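Local coordinates for protein lipase chaperone (Burkholderia glumae, PDB 2ES4) that assists the folding of an extracellular lipase as it passes through the periplasm, acting as a membrane-anchored, lipase-specific chaperone, at residues Pro69-Ala74 against Ala114-Ser119; Gly77-Thr82 against Ala123-Val128; Arg133-Ala138 against Ala167-Thr172; Leu160-Arg165 against Asp183-Gln188; Asp251-Gln256 against Ala267-Met272. All blocks are in the same frame, centred on the assembly; numbering follows the deposited sequence.

Interaction 1 of 5, residues Pro69-Ala74 against Ala114-Ser119; sequences PRLPLA and AQLDGS
Gln115 leaves its backbone with CG beside the main-chain N (chi1 -68°) and CD extended beyond it (chi2 -175°), which carries the amide across to the backbone of Pro69-Leu71. There it takes one donor and one acceptor. OE1 receives Leu71 N at 2.9 Å, in the amide plane and on a lone pair, while NE2 gives its hydrogen to Pro69 O at 3.1 Å, the donor standing above the plane of that carbonyl. The two bonds bracket Arg70 and fix the rotation of the amide. A water adds a second grip on OE1 (2.8 Å from the water oxygen to Gln115 OE1) and bridges it to Leu71 O. Arg70, bent at chi2 and chi3, folds its guanidinium back over the same amide; the planes are 19° apart and stacked, with NH1 3.5 Å from Gln115 CG. Beside this polar patch Leu71 CD1 meets Leu116 CD1 at 3.5 Å, the side chains crossing at about a right angle, and Leu73 CD2 touches Leu116 CD2 at 4.0 Å. The extended segment 69-74 is thus laid against the C-terminal turn of helix 101-116. Phe88 of helix 84-90 touches Leu71 and Gln115, Ala121 of helix 120-137 touches Leu73 and Leu116, and Pro69 packs on an aromatic side chain of the other protein in the assembly.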
# COMPACT_ATOMS: atom_id res chain seq x y z
N PRO B 69 13.23 -15.23 8.27
CA PRO B 69 14.16 -15.29 7.15
C PRO B 69 15.45 -15.94 7.64
O PRO B 69 15.73 -15.95 8.84
CB PRO B 69 14.34 -13.82 6.78
CG PRO B 69 14.13 -13.12 8.05
CD PRO B 69 12.98 -13.83 8.65
N ARG B 70 16.21 -16.52 6.72
CA ARG B 70 17.44 -17.22 7.07
C ARG B 70 18.62 -16.32 7.39
O ARG B 70 18.86 -15.33 6.69
CB ARG B 70 17.84 -18.20 5.97
CG ARG B 70 16.72 -19.11 5.49
CD ARG B 70 16.10 -19.89 6.62
NE ARG B 70 17.04 -20.82 7.24
CZ ARG B 70 16.79 -21.49 8.37
NH1 ARG B 70 15.63 -21.33 8.99
NH2 ARG B 70 17.70 -22.31 8.87
N LEU B 71 19.35 -16.67 8.45
CA LEU B 71 20.55 -15.94 8.85
C LEU B 71 21.66 -16.44 7.91
O LEU B 71 21.89 -17.64 7.81
CB LEU B 71 20.93 -16.24 10.30
CG LEU B 71 20.19 -15.45 11.38
CD1 LEU B 71 20.42 -16.05 12.74
CD2 LEU B 71 20.67 -14.01 11.35
N PRO B 72 22.31 -15.51 7.18
CA PRO B 72 23.39 -15.84 6.23
C PRO B 72 24.68 -16.34 6.87
O PRO B 72 25.20 -15.73 7.81
CB PRO B 72 23.58 -14.53 5.48
CG PRO B 72 23.34 -13.53 6.53
CD PRO B 72 22.11 -14.05 7.22
N LEU B 73 25.18 -17.46 6.37
CA LEU B 73 26.41 -18.06 6.86
C LEU B 73 27.52 -18.04 5.82
O LEU B 73 27.30 -18.42 4.67
CB LEU B 73 26.16 -19.51 7.31
CG LEU B 73 25.20 -19.71 8.49
CD1 LEU B 73 24.97 -21.18 8.72
CD2 LEU B 73 25.76 -19.04 9.73
N ALA B 74 28.70 -17.59 6.23
CA ALA B 74 29.85 -17.52 5.34
C ALA B 74 30.65 -18.82 5.42
O ALA B 74 30.27 -19.74 6.15
CB ALA B 74 30.73 -16.33 5.70
N ALA B 114 16.97 -21.45 17.16
CA ALA B 114 16.30 -22.37 16.24
C ALA B 114 17.12 -22.64 14.98
O ALA B 114 17.19 -23.77 14.51
CB ALA B 114 14.94 -21.82 15.88
N GLN B 115 17.79 -21.60 14.49
CA GLN B 115 18.61 -21.71 13.29
C GLN B 115 20.07 -22.07 13.55
O GLN B 115 20.65 -22.87 12.81
CB GLN B 115 18.56 -20.40 12.49
CG GLN B 115 17.22 -20.07 11.85
CD GLN B 115 17.27 -18.84 10.97
OE1 GLN B 115 18.25 -18.61 10.26
NE2 GLN B 115 16.22 -18.03 11.03
N LEU B 116 20.65 -21.46 14.57
CA LEU B 116 22.07 -21.66 14.88
C LEU B 116 22.39 -22.30 16.23
O LEU B 116 23.49 -22.10 16.74
CB LEU B 116 22.79 -20.31 14.78
CG LEU B 116 22.47 -19.42 13.57
CD1 LEU B 116 23.12 -18.09 13.72
CD2 LEU B 116 22.89 -20.12 12.29
N ASP B 117 21.47 -23.09 16.77
CA ASP B 117 21.69 -23.75 18.07
C ASP B 117 22.97 -24.55 18.10
O ASP B 117 23.18 -25.42 17.26
CB ASP B 117 20.53 -24.68 18.40
CG ASP B 117 20.00 -24.50 19.81
OD1 ASP B 117 18.94 -25.10 20.12
OD2 ASP B 117 20.61 -23.77 20.61
N GLY B 118 23.85 -24.19 19.04
CA GLY B 118 25.12 -24.88 19.19
C GLY B 118 26.10 -24.65 18.06
O GLY B 118 26.49 -25.59 17.37
N SER B 119 26.49 -23.39 17.87
CA SER B 119 27.43 -23.03 16.82
C SER B 119 28.02 -21.64 17.08
O SER B 119 27.39 -20.83 17.76
CB SER B 119 26.75 -23.06 15.43
OG SER B 119 25.79 -22.04 15.30
O HOH W 1 20.60 -19.81 9.28

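Interaction 2 of 5, residues Gly77-Thr82 against Ala123-Val128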
# COMPACT_ATOMS: atom_id res chain seq x y z
N GLY B 77 32.30 -20.33 8.69
CA GLY B 77 31.31 -20.77 9.65
C GLY B 77 30.72 -19.61 10.45
O GLY B 77 30.05 -19.82 11.45
N ARG B 78 31.03 -18.39 10.02
CA ARG B 78 30.56 -17.19 10.69
C ARG B 78 29.45 -16.53 9.89
O ARG B 78 29.24 -16.87 8.73
CB ARG B 78 31.71 -16.21 10.90
CG ARG B 78 32.85 -16.74 11.77
CD ARG B 78 33.47 -15.66 12.62
NE ARG B 78 33.83 -14.48 11.84
CZ ARG B 78 34.23 -13.32 12.37
NH1 ARG B 78 34.31 -13.17 13.68
NH2 ARG B 78 34.54 -12.31 11.57
N LEU B 79 28.76 -15.58 10.52
CA LEU B 79 27.68 -14.86 9.86
C LEU B 79 28.19 -14.04 8.69
O LEU B 79 29.14 -13.27 8.83
CB LEU B 79 26.97 -13.93 10.83
CG LEU B 79 26.12 -14.53 11.94
CD1 LEU B 79 25.60 -13.41 12.79
CD2 LEU B 79 24.96 -15.32 11.34
N ALA B 80 27.58 -14.25 7.52
CA ALA B 80 27.94 -13.50 6.32
C ALA B 80 27.51 -12.07 6.55
O ALA B 80 26.35 -11.81 6.90
CB ALA B 80 27.24 -14.07 5.10
N ARG B 81 28.46 -11.14 6.44
CA ARG B 81 28.17 -9.73 6.65
C ARG B 81 27.35 -9.09 5.54
O ARG B 81 27.86 -8.30 4.75
CB ARG B 81 29.46 -8.94 6.93
CG ARG B 81 30.12 -9.32 8.23
CD ARG B 81 31.25 -8.39 8.58
NE ARG B 81 31.70 -8.60 9.96
CZ ARG B 81 32.65 -7.88 10.55
NH1 ARG B 81 33.25 -6.89 9.90
NH2 ARG B 81 32.98 -8.13 11.81
N THR B 82 26.08 -9.48 5.48
CA THR B 82 25.15 -8.97 4.48
C THR B 82 23.94 -8.38 5.18
O THR B 82 23.74 -8.60 6.38
CB THR B 82 24.68 -10.09 3.51
OG1 THR B 82 23.99 -11.11 4.25
CG2 THR B 82 25.87 -10.71 2.79
N ALA B 123 26.51 -17.34 18.85
CA ALA B 123 27.11 -16.35 19.74
C ALA B 123 27.35 -15.06 18.96
O ALA B 123 27.11 -13.97 19.48
CB ALA B 123 28.42 -16.87 20.30
N GLU B 124 27.76 -15.21 17.70
CA GLU B 124 28.01 -14.08 16.82
C GLU B 124 26.71 -13.31 16.58
O GLU B 124 26.69 -12.08 16.69
CB GLU B 124 28.58 -14.56 15.49
CG GLU B 124 29.36 -13.52 14.72
CD GLU B 124 29.86 -14.04 13.40
OE1 GLU B 124 30.43 -15.15 13.39
OE2 GLU B 124 29.68 -13.36 12.37
N ALA B 125 25.63 -14.04 16.33
CA ALA B 125 24.30 -13.46 16.11
C ALA B 125 23.81 -12.71 17.33
O ALA B 125 23.32 -11.58 17.21
CB ALA B 125 23.31 -14.52 15.70
N LEU B 126 24.00 -13.31 18.50
CA LEU B 126 23.61 -12.68 19.76
C LEU B 126 24.41 -11.40 19.99
O LEU B 126 23.91 -10.44 20.59
CB LEU B 126 23.80 -13.63 20.94
CG LEU B 126 22.78 -14.75 21.08
CD1 LEU B 126 23.22 -15.72 22.16
CD2 LEU B 126 21.42 -14.17 21.42
N GLY B 127 25.63 -11.39 19.46
CA GLY B 127 26.50 -10.23 19.58
C GLY B 127 25.96 -9.06 18.78
O GLY B 127 25.84 -7.96 19.31
N VAL B 128 25.58 -9.32 17.53
CA VAL B 128 25.02 -8.28 16.66
C VAL B 128 23.73 -7.76 17.28
O VAL B 128 23.49 -6.55 17.29
CB VAL B 128 24.72 -8.80 15.25
CG1 VAL B 128 24.20 -7.68 14.37
CG2 VAL B 128 25.97 -9.40 14.64
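Glu124 reaches from its helix to the backbone of Leu79 with CG anti to the main-chain N (chi1 -158°) and the chain extended through CD. Its CB lies 4.2 Å from Leu79 CD1, so the tip of the leucine lies beside the root of the glutamate, and the two side chains slide past each other in opposite directions. Farther out, CD comes 3.4 Å from Leu79 N. The carboxylate straddles that N-H: OE2 stands 3.0 Å from Leu79 N and OE1 3.3 Å from the same nitrogen, both weak hydrogen bonds, the one to OE1 being the straighter. OE2 also rests against Leu79 CB. OE1 faces the other way along the loop, 3.0 Å from Arg78 CB and close to its CD. Arg78 crosses Glu124 at about a right angle and bends at chi2 and chi3. The carboxylate then lies over a face of the guanidinium, and the long salt bridge from Arg78 NE to Glu124 OE1 is one of charges alone.

The arrangement is an irregular, extended loop held on a helix by an acidic side chain and a leucine, within the N-terminal group of helices 84-90, 101-116 and 120-137. Leu79 fills the hydrophobic half: its CD1 sits 3.6 Å from Ala125 CA and 4.4 Å from Val128 CG2. Leu116 of helix 101-116 also touches Leu79, and Ile112 touches Ala125. Just beyond, the loop makes an inverse gamma turn centred on Arg81, whose guanidinium forms a cation-pi contact with Trp176.

Interaction 3 of 5, residues Arg133-Ala138 against Ala167-Thr172; sequences RAYFDA and ALADRT
Leu168 O is held by two donors of Thr172, the backbone N at 2.7 Å and OG1 at 2.8 Å, the hydroxyl approaching from above the carbonyl plane. The threonine hydroxyl thus bonds back to the preceding turn of its own helix. OG1 sits in the crowded position between main-chain N and C (chi1 57°), and CG2 consequently projects to the side of the backbone N. Both branches serve the contact.

OG1 lies in the plane of the Tyr135 ring, at its edge, 3.5 Å from CD2. CG2 reaches the other helix at Tyr135 CA (3.8 Å) and Ala138 CB (4.1 Å). The tyrosine directs CG anti to its backbone N (chi1 170°), and the CD2-CE2 edge of the ring meets the facing helix: Ala169 CA is also in plane at that edge, 3.9 Å from CE2, and Ala169 CB touches the same carbon. Leu168 CD1 comes 3.5 Å from Ala138 O, a leucine methyl against a backbone carbonyl. No hydrogen bond joins the two segments.

The short axes approach to 9.2 Å and run mostly antiparallel, at 138°, so the helices splay away from one another. This joins the C-terminal end of helix 120-137 to that of helix 155-172. Helix 177-198 packs on the pair, with Phe181 stacking on Tyr135 and touching Ala169, and Ala177 adding a second contact to Ala169; on another flank Arg133 forms a salt bridge with Asp105 of helix 101-116.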
# COMPACT_ATOMS: atom_id res chain seq x y z
N ARG B 133 20.44 -3.41 19.23
CA ARG B 133 19.57 -2.82 20.24
C ARG B 133 20.20 -1.58 20.86
O ARG B 133 19.49 -0.66 21.26
CB ARG B 133 19.23 -3.85 21.32
CG ARG B 133 20.40 -4.35 22.12
CD ARG B 133 20.04 -5.51 22.99
NE ARG B 133 18.87 -5.18 23.80
CZ ARG B 133 18.33 -6.00 24.69
NH1 ARG B 133 18.84 -7.20 24.90
NH2 ARG B 133 17.26 -5.61 25.36
N ALA B 134 21.54 -1.53 20.88
CA ALA B 134 22.27 -0.38 21.40
C ALA B 134 22.02 0.79 20.46
O ALA B 134 21.93 1.93 20.89
CB ALA B 134 23.75 -0.69 21.48
N TYR B 135 21.85 0.46 19.17
CA TYR B 135 21.57 1.45 18.14
C TYR B 135 20.25 2.15 18.41
O TYR B 135 20.18 3.37 18.31
CB TYR B 135 21.59 0.77 16.75
CG TYR B 135 21.09 1.60 15.60
CD1 TYR B 135 19.70 1.79 15.38
CD2 TYR B 135 21.99 2.22 14.73
CE1 TYR B 135 19.23 2.58 14.33
CE2 TYR B 135 21.53 3.01 13.66
CZ TYR B 135 20.15 3.18 13.47
OH TYR B 135 19.69 3.93 12.42
N PHE B 136 19.20 1.38 18.69
CA PHE B 136 17.88 1.94 18.96
C PHE B 136 17.85 2.78 20.22
O PHE B 136 17.19 3.82 20.26
CB PHE B 136 16.82 0.84 19.05
CG PHE B 136 16.57 0.15 17.76
CD1 PHE B 136 17.23 -1.05 17.46
CD2 PHE B 136 15.66 0.68 16.83
CE1 PHE B 136 16.99 -1.71 16.26
CE2 PHE B 136 15.41 0.02 15.60
CZ PHE B 136 16.08 -1.17 15.32
N ASP B 137 18.60 2.35 21.24
CA ASP B 137 18.68 3.08 22.50
C ASP B 137 19.43 4.39 22.29
O ASP B 137 19.01 5.43 22.79
CB ASP B 137 19.40 2.24 23.56
CG ASP B 137 18.56 1.10 24.07
OD1 ASP B 137 18.08 0.28 23.26
OD2 ASP B 137 18.37 1.01 25.31
N ALA B 138 20.50 4.33 21.51
CA ALA B 138 21.32 5.49 21.19
C ALA B 138 20.65 6.34 20.11
O ALA B 138 21.12 7.44 19.80
CB ALA B 138 22.71 5.07 20.75
N ALA B 167 26.21 8.11 11.64
CA ALA B 167 27.22 8.24 12.69
C ALA B 167 26.97 7.22 13.80
O ALA B 167 27.90 6.52 14.21
CB ALA B 167 27.22 9.64 13.27
N LEU B 168 25.72 7.10 14.23
CA LEU B 168 25.33 6.15 15.27
C LEU B 168 25.60 4.73 14.84
O LEU B 168 26.21 3.96 15.57
CB LEU B 168 23.85 6.29 15.61
CG LEU B 168 23.37 7.63 16.16
CD1 LEU B 168 21.87 7.59 16.34
CD2 LEU B 168 24.05 7.94 17.49
N ALA B 169 25.21 4.41 13.60
CA ALA B 169 25.41 3.09 13.02
C ALA B 169 26.87 2.67 13.09
O ALA B 169 27.17 1.51 13.36
CB ALA B 169 24.92 3.06 11.59
N ASP B 170 27.77 3.62 12.89
CA ASP B 170 29.21 3.36 12.94
C ASP B 170 29.71 3.12 14.36
O ASP B 170 30.57 2.28 14.58
CB ASP B 170 29.99 4.51 12.31
CG ASP B 170 29.66 4.71 10.84
OD1 ASP B 170 30.22 5.64 10.23
OD2 ASP B 170 28.84 3.94 10.28
N ARG B 171 29.14 3.85 15.31
CA ARG B 171 29.52 3.73 16.72
C ARG B 171 28.92 2.50 17.40
O ARG B 171 29.59 1.83 18.20
CB ARG B 171 29.14 4.99 17.47
N THR B 172 27.67 2.20 17.07
CA THR B 172 26.96 1.06 17.65
C THR B 172 27.15 -0.24 16.89
O THR B 172 27.55 -1.24 17.47
CB THR B 172 25.46 1.36 17.77
OG1 THR B 172 24.93 1.69 16.48
CG2 THR B 172 25.21 2.51 18.73

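Interaction 4 of 5, residues Leu160-Arg165 against Asp183-Gln188; sequences LALDQR and DEQRRQ
Leu162 carries the apolar part of the contact, its CG beside the main-chain N and its two methyls directed at Gln188. CD1 lies 3.8 Å from Gln188 CB, while CD2 comes 3.3 Å from Gln188 OE1 and 3.8 Å from Gln188 CD, so the leucine tip straddles the length of the glutamine as the side chains cross obliquely. Gln188 extends beyond CG. Its NE2 has a stronger partner outside, donating to a backbone group of the other protein in the assembly.

A second amide, that of Gln185, bends round at chi2 (-74°), which swings CD back to within 3.9 Å of Leu162 O. The amide group thus lies against Leu162 O and CB.

These are neighbouring turns of helices 155-172 and 177-198, an antiparallel hairpin whose short axes run at 169° and approach no closer than 11.1 Å. At that separation long side chains rather than backbone do the bridging. The second helix is kinked at the start of segment 183-188, where the N atoms of Asp183 and Glu184 lack bonds to the preceding turn.

Charge supplies the remaining link. Arg165, bent at chi3, brings NH2 to 3.9 Å from Glu184 OE2; this long salt bridge is electrostatic, since the oxygen lies well out of the guanidinium plane and no N-H points at it. The two side chains cross at about a right angle, with their flat groups 52° apart. The other carboxylate oxygen, Glu184 OE1, is taken by Arg86 in a salt bridge to helix 84-90.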
# COMPACT_ATOMS: atom_id res chain seq x y z
N LEU B 160 20.95 15.89 6.58
CA LEU B 160 21.76 15.94 7.79
C LEU B 160 21.39 14.82 8.74
O LEU B 160 22.27 14.20 9.33
CB LEU B 160 21.58 17.28 8.49
CG LEU B 160 21.87 18.53 7.67
CD1 LEU B 160 21.60 19.77 8.50
CD2 LEU B 160 23.29 18.52 7.13
N ALA B 161 20.09 14.54 8.85
CA ALA B 161 19.59 13.47 9.71
C ALA B 161 20.21 12.14 9.34
O ALA B 161 20.66 11.39 10.21
CB ALA B 161 18.10 13.37 9.62
N LEU B 162 20.31 11.88 8.03
CA LEU B 162 20.91 10.66 7.52
C LEU B 162 22.39 10.62 7.86
O LEU B 162 22.95 9.54 8.09
CB LEU B 162 20.74 10.56 6.00
CG LEU B 162 19.31 10.51 5.47
CD1 LEU B 162 19.34 10.48 3.96
CD2 LEU B 162 18.57 9.31 6.03
N ASP B 163 23.00 11.80 7.94
CA ASP B 163 24.42 11.93 8.28
C ASP B 163 24.62 11.59 9.76
O ASP B 163 25.63 11.01 10.13
CB ASP B 163 24.91 13.35 8.01
N GLN B 164 23.62 11.93 10.57
CA GLN B 164 23.65 11.66 12.01
C GLN B 164 23.44 10.18 12.25
O GLN B 164 24.26 9.53 12.88
CB GLN B 164 22.55 12.43 12.72
CG GLN B 164 22.59 13.93 12.53
CD GLN B 164 21.40 14.64 13.15
OE1 GLN B 164 21.29 15.86 13.09
NE2 GLN B 164 20.48 13.87 13.74
N ARG B 165 22.34 9.64 11.72
CA ARG B 165 22.00 8.22 11.85
C ARG B 165 23.15 7.34 11.38
O ARG B 165 23.44 6.32 12.00
CB ARG B 165 20.75 7.90 11.04
CG ARG B 165 19.53 8.70 11.44
CD ARG B 165 18.34 8.37 10.57
NE ARG B 165 17.92 6.98 10.72
CZ ARG B 165 16.98 6.39 9.99
NH1 ARG B 165 16.35 7.06 9.04
NH2 ARG B 165 16.67 5.12 10.22
N ASP B 183 22.92 0.04 1.68
CA ASP B 183 21.99 0.28 0.58
C ASP B 183 20.95 1.35 0.90
O ASP B 183 20.73 2.26 0.10
CB ASP B 183 21.28 -1.02 0.19
CG ASP B 183 22.25 -2.13 -0.16
OD1 ASP B 183 23.13 -1.92 -1.02
OD2 ASP B 183 22.13 -3.22 0.44
N GLU B 184 20.37 1.26 2.10
CA GLU B 184 19.35 2.21 2.56
C GLU B 184 19.84 3.65 2.48
O GLU B 184 19.14 4.52 1.95
CB GLU B 184 18.94 1.88 4.00
CG GLU B 184 17.83 2.76 4.55
CD GLU B 184 17.46 2.39 5.97
OE1 GLU B 184 17.09 1.21 6.19
OE2 GLU B 184 17.53 3.26 6.86
N GLN B 185 21.07 3.88 2.95
CA GLN B 185 21.68 5.21 2.93
C GLN B 185 21.80 5.78 1.53
O GLN B 185 21.38 6.91 1.29
CB GLN B 185 23.07 5.16 3.57
CG GLN B 185 23.06 5.06 5.09
CD GLN B 185 22.67 6.36 5.79
OE1 GLN B 185 22.51 6.39 7.00
NE2 GLN B 185 22.55 7.44 5.02
N ARG B 186 22.29 4.97 0.59
CA ARG B 186 22.45 5.38 -0.81
C ARG B 186 21.10 5.72 -1.42
O ARG B 186 20.92 6.83 -1.93
CB ARG B 186 23.09 4.27 -1.64
CG ARG B 186 24.26 3.63 -0.99
CD ARG B 186 24.87 2.54 -1.87
NE ARG B 186 25.54 1.50 -1.08
CZ ARG B 186 26.53 1.71 -0.21
NH1 ARG B 186 27.00 2.94 0.01
NH2 ARG B 186 27.04 0.70 0.46
N ARG B 187 20.16 4.79 -1.29
CA ARG B 187 18.79 4.94 -1.80
C ARG B 187 18.19 6.29 -1.41
O ARG B 187 17.80 7.07 -2.28
CB ARG B 187 17.91 3.81 -1.25
CG ARG B 187 16.49 3.74 -1.81
CD ARG B 187 15.70 2.60 -1.18
NE ARG B 187 15.30 2.86 0.21
CZ ARG B 187 14.85 1.93 1.05
NH1 ARG B 187 14.76 0.66 0.66
NH2 ARG B 187 14.47 2.26 2.28
N GLN B 188 18.22 6.59 -0.11
CA GLN B 188 17.68 7.84 0.41
C GLN B 188 18.45 9.07 -0.05
O GLN B 188 17.85 9.99 -0.59
CB GLN B 188 17.63 7.81 1.93
CG GLN B 188 16.72 6.74 2.50
CD GLN B 188 16.74 6.71 4.01
OE1 GLN B 188 17.79 6.48 4.62
NE2 GLN B 188 15.59 6.94 4.63

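Interaction 5 of 5, residues Asp251-Gln256 against Ala267-Met272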
# COMPACT_ATOMS: atom_id res chain seq x y z
N ASP B 251 -7.20 -9.19 -33.51
CA ASP B 251 -6.20 -9.62 -34.49
C ASP B 251 -4.98 -8.71 -34.49
O ASP B 251 -3.85 -9.20 -34.56
CB ASP B 251 -6.78 -9.69 -35.91
CG ASP B 251 -7.72 -10.86 -36.12
OD1 ASP B 251 -7.50 -11.94 -35.52
OD2 ASP B 251 -8.68 -10.71 -36.90
N GLN B 252 -5.21 -7.40 -34.38
CA GLN B 252 -4.11 -6.43 -34.35
C GLN B 252 -3.32 -6.58 -33.06
O GLN B 252 -2.08 -6.50 -33.07
CB GLN B 252 -4.64 -5.01 -34.46
CG GLN B 252 -5.32 -4.69 -35.77
CD GLN B 252 -5.88 -3.29 -35.79
OE1 GLN B 252 -6.56 -2.86 -34.85
NE2 GLN B 252 -5.60 -2.56 -36.86
N MET B 253 -4.03 -6.81 -31.96
CA MET B 253 -3.41 -7.00 -30.65
C MET B 253 -2.51 -8.23 -30.71
O MET B 253 -1.34 -8.16 -30.34
CB MET B 253 -4.48 -7.21 -29.58
CG MET B 253 -3.95 -7.52 -28.19
SD MET B 253 -3.05 -6.19 -27.39
CE MET B 253 -4.40 -5.27 -26.68
N ARG B 254 -3.03 -9.32 -31.27
CA ARG B 254 -2.27 -10.56 -31.40
C ARG B 254 -1.02 -10.36 -32.26
O ARG B 254 0.06 -10.74 -31.85
CB ARG B 254 -3.12 -11.66 -32.02
CG ARG B 254 -2.43 -13.04 -32.05
CD ARG B 254 -3.22 -14.08 -32.82
NE ARG B 254 -4.58 -14.27 -32.30
CZ ARG B 254 -5.68 -13.83 -32.91
NH1 ARG B 254 -5.59 -13.18 -34.07
NH2 ARG B 254 -6.86 -14.02 -32.35
N ALA B 255 -1.20 -9.73 -33.42
CA ALA B 255 -0.09 -9.49 -34.35
C ALA B 255 1.04 -8.66 -33.77
O ALA B 255 2.21 -9.07 -33.82
CB ALA B 255 -0.61 -8.84 -35.62
N GLN B 256 0.70 -7.52 -33.17
CA GLN B 256 1.69 -6.64 -32.58
C GLN B 256 2.40 -7.24 -31.36
O GLN B 256 3.62 -7.12 -31.23
CB GLN B 256 1.08 -5.29 -32.23
CG GLN B 256 2.09 -4.25 -31.74
CD GLN B 256 3.26 -4.08 -32.70
OE1 GLN B 256 3.07 -3.86 -33.90
NE2 GLN B 256 4.48 -4.24 -32.18
N ALA B 267 -1.60 -14.45 -27.63
CA ALA B 267 -2.86 -15.18 -27.58
C ALA B 267 -3.68 -14.75 -26.37
O ALA B 267 -4.90 -14.54 -26.48
CB ALA B 267 -2.61 -16.67 -27.55
N ARG B 268 -3.01 -14.54 -25.24
CA ARG B 268 -3.68 -14.11 -24.01
C ARG B 268 -4.21 -12.68 -24.15
O ARG B 268 -5.34 -12.40 -23.73
CB ARG B 268 -2.74 -14.19 -22.81
CG ARG B 268 -2.34 -15.60 -22.43
CD ARG B 268 -1.59 -15.62 -21.12
NE ARG B 268 -0.30 -14.93 -21.21
CZ ARG B 268 0.88 -15.53 -21.38
NH1 ARG B 268 0.96 -16.85 -21.47
NH2 ARG B 268 1.99 -14.80 -21.39
N ALA B 269 -3.42 -11.81 -24.77
CA ALA B 269 -3.81 -10.41 -24.98
C ALA B 269 -4.98 -10.30 -25.96
O ALA B 269 -5.87 -9.47 -25.77
CB ALA B 269 -2.63 -9.60 -25.46
N ALA B 270 -4.96 -11.13 -27.00
CA ALA B 270 -6.03 -11.15 -28.00
C ALA B 270 -7.33 -11.62 -27.37
O ALA B 270 -8.39 -11.03 -27.62
CB ALA B 270 -5.66 -12.05 -29.16
N GLN B 271 -7.24 -12.64 -26.52
CA GLN B 271 -8.42 -13.16 -25.82
C GLN B 271 -8.96 -12.10 -24.87
O GLN B 271 -10.18 -11.95 -24.73
CB GLN B 271 -8.09 -14.44 -25.04
CG GLN B 271 -9.32 -15.13 -24.43
CD GLN B 271 -10.34 -15.55 -25.48
OE1 GLN B 271 -10.07 -16.41 -26.31
NE2 GLN B 271 -11.51 -14.92 -25.46
N MET B 272 -8.05 -11.36 -24.24
CA MET B 272 -8.43 -10.28 -23.32
C MET B 272 -9.25 -9.24 -24.08
O MET B 272 -10.30 -8.80 -23.59
CB MET B 272 -7.18 -9.63 -22.72
CG MET B 272 -7.48 -8.41 -21.85
SD MET B 272 -6.00 -7.45 -21.51
CE MET B 272 -5.83 -6.61 -23.06
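Met253 meets Ala269, and the methionine's shape decides how. CG is anti to the main-chain N, and the chain then bends at chi2 (67°), placing SD over the alanine. Ala269 CB is in consequence lapped by two atoms, Met253 CG at 3.7 Å and SD at 3.9 Å. Another bend, at chi3, turns CE toward Met272. That residue also has CG anti to the backbone N, continues extended through SD and bends only at chi3. The two methionines cross obliquely and touch through their terminal methyls, Met253 CE to Met272 CE at 4.1 Å.

On the neighbouring flank Arg254 leaves its helix with CG anti to the main-chain N, stays extended through CD and bends at chi3 (-57°), which places NE near Ala270. Ala270 CB is touched at both ends of the arginine, 3.8 Å from Arg254 CB and 3.9 Å from NH2. The guanidinium is held by its own helix: NH1 forms a salt bridge with Asp251 OD1 at 2.7 Å, in the guanidinium plane and on the anti lone pair of the carboxylate oxygen.

Small alanines at the interface bring the short axes to 7.9 Å at 162°, with the CA atoms of Arg254 and Ala270 5.1 Å apart. On another side Leu243 and Gln244 of helix 221-245 touch Met253, and Ile240 and Gln244 touch Met272. Helices 250-258 and 263-294 thus form a close antiparallel helical hairpin, packed against helix 221-245 in the C-terminal helical part of the chaperone.

In the fold
From the N terminus, the loop before helix 84-90 is fastened twice. Interactions 1 and 2 cross along the chain and touch, pinning successive parts of that loop to helices 101-116 and 120-137 and closing loops of about 40 residues. Interaction 3 opens after both and shares helix 120-137 with interaction 2, joining it to helix 155-172. Interaction 4 crosses interaction 3 on helix 155-172 and brings in helix 177-198; Tyr135 and Arg165 are in contact between them. Interaction 5 closes the shortest loop, in the C-terminal helical group, its centre about 46 Å from that of interaction 4 and across the chain's centre.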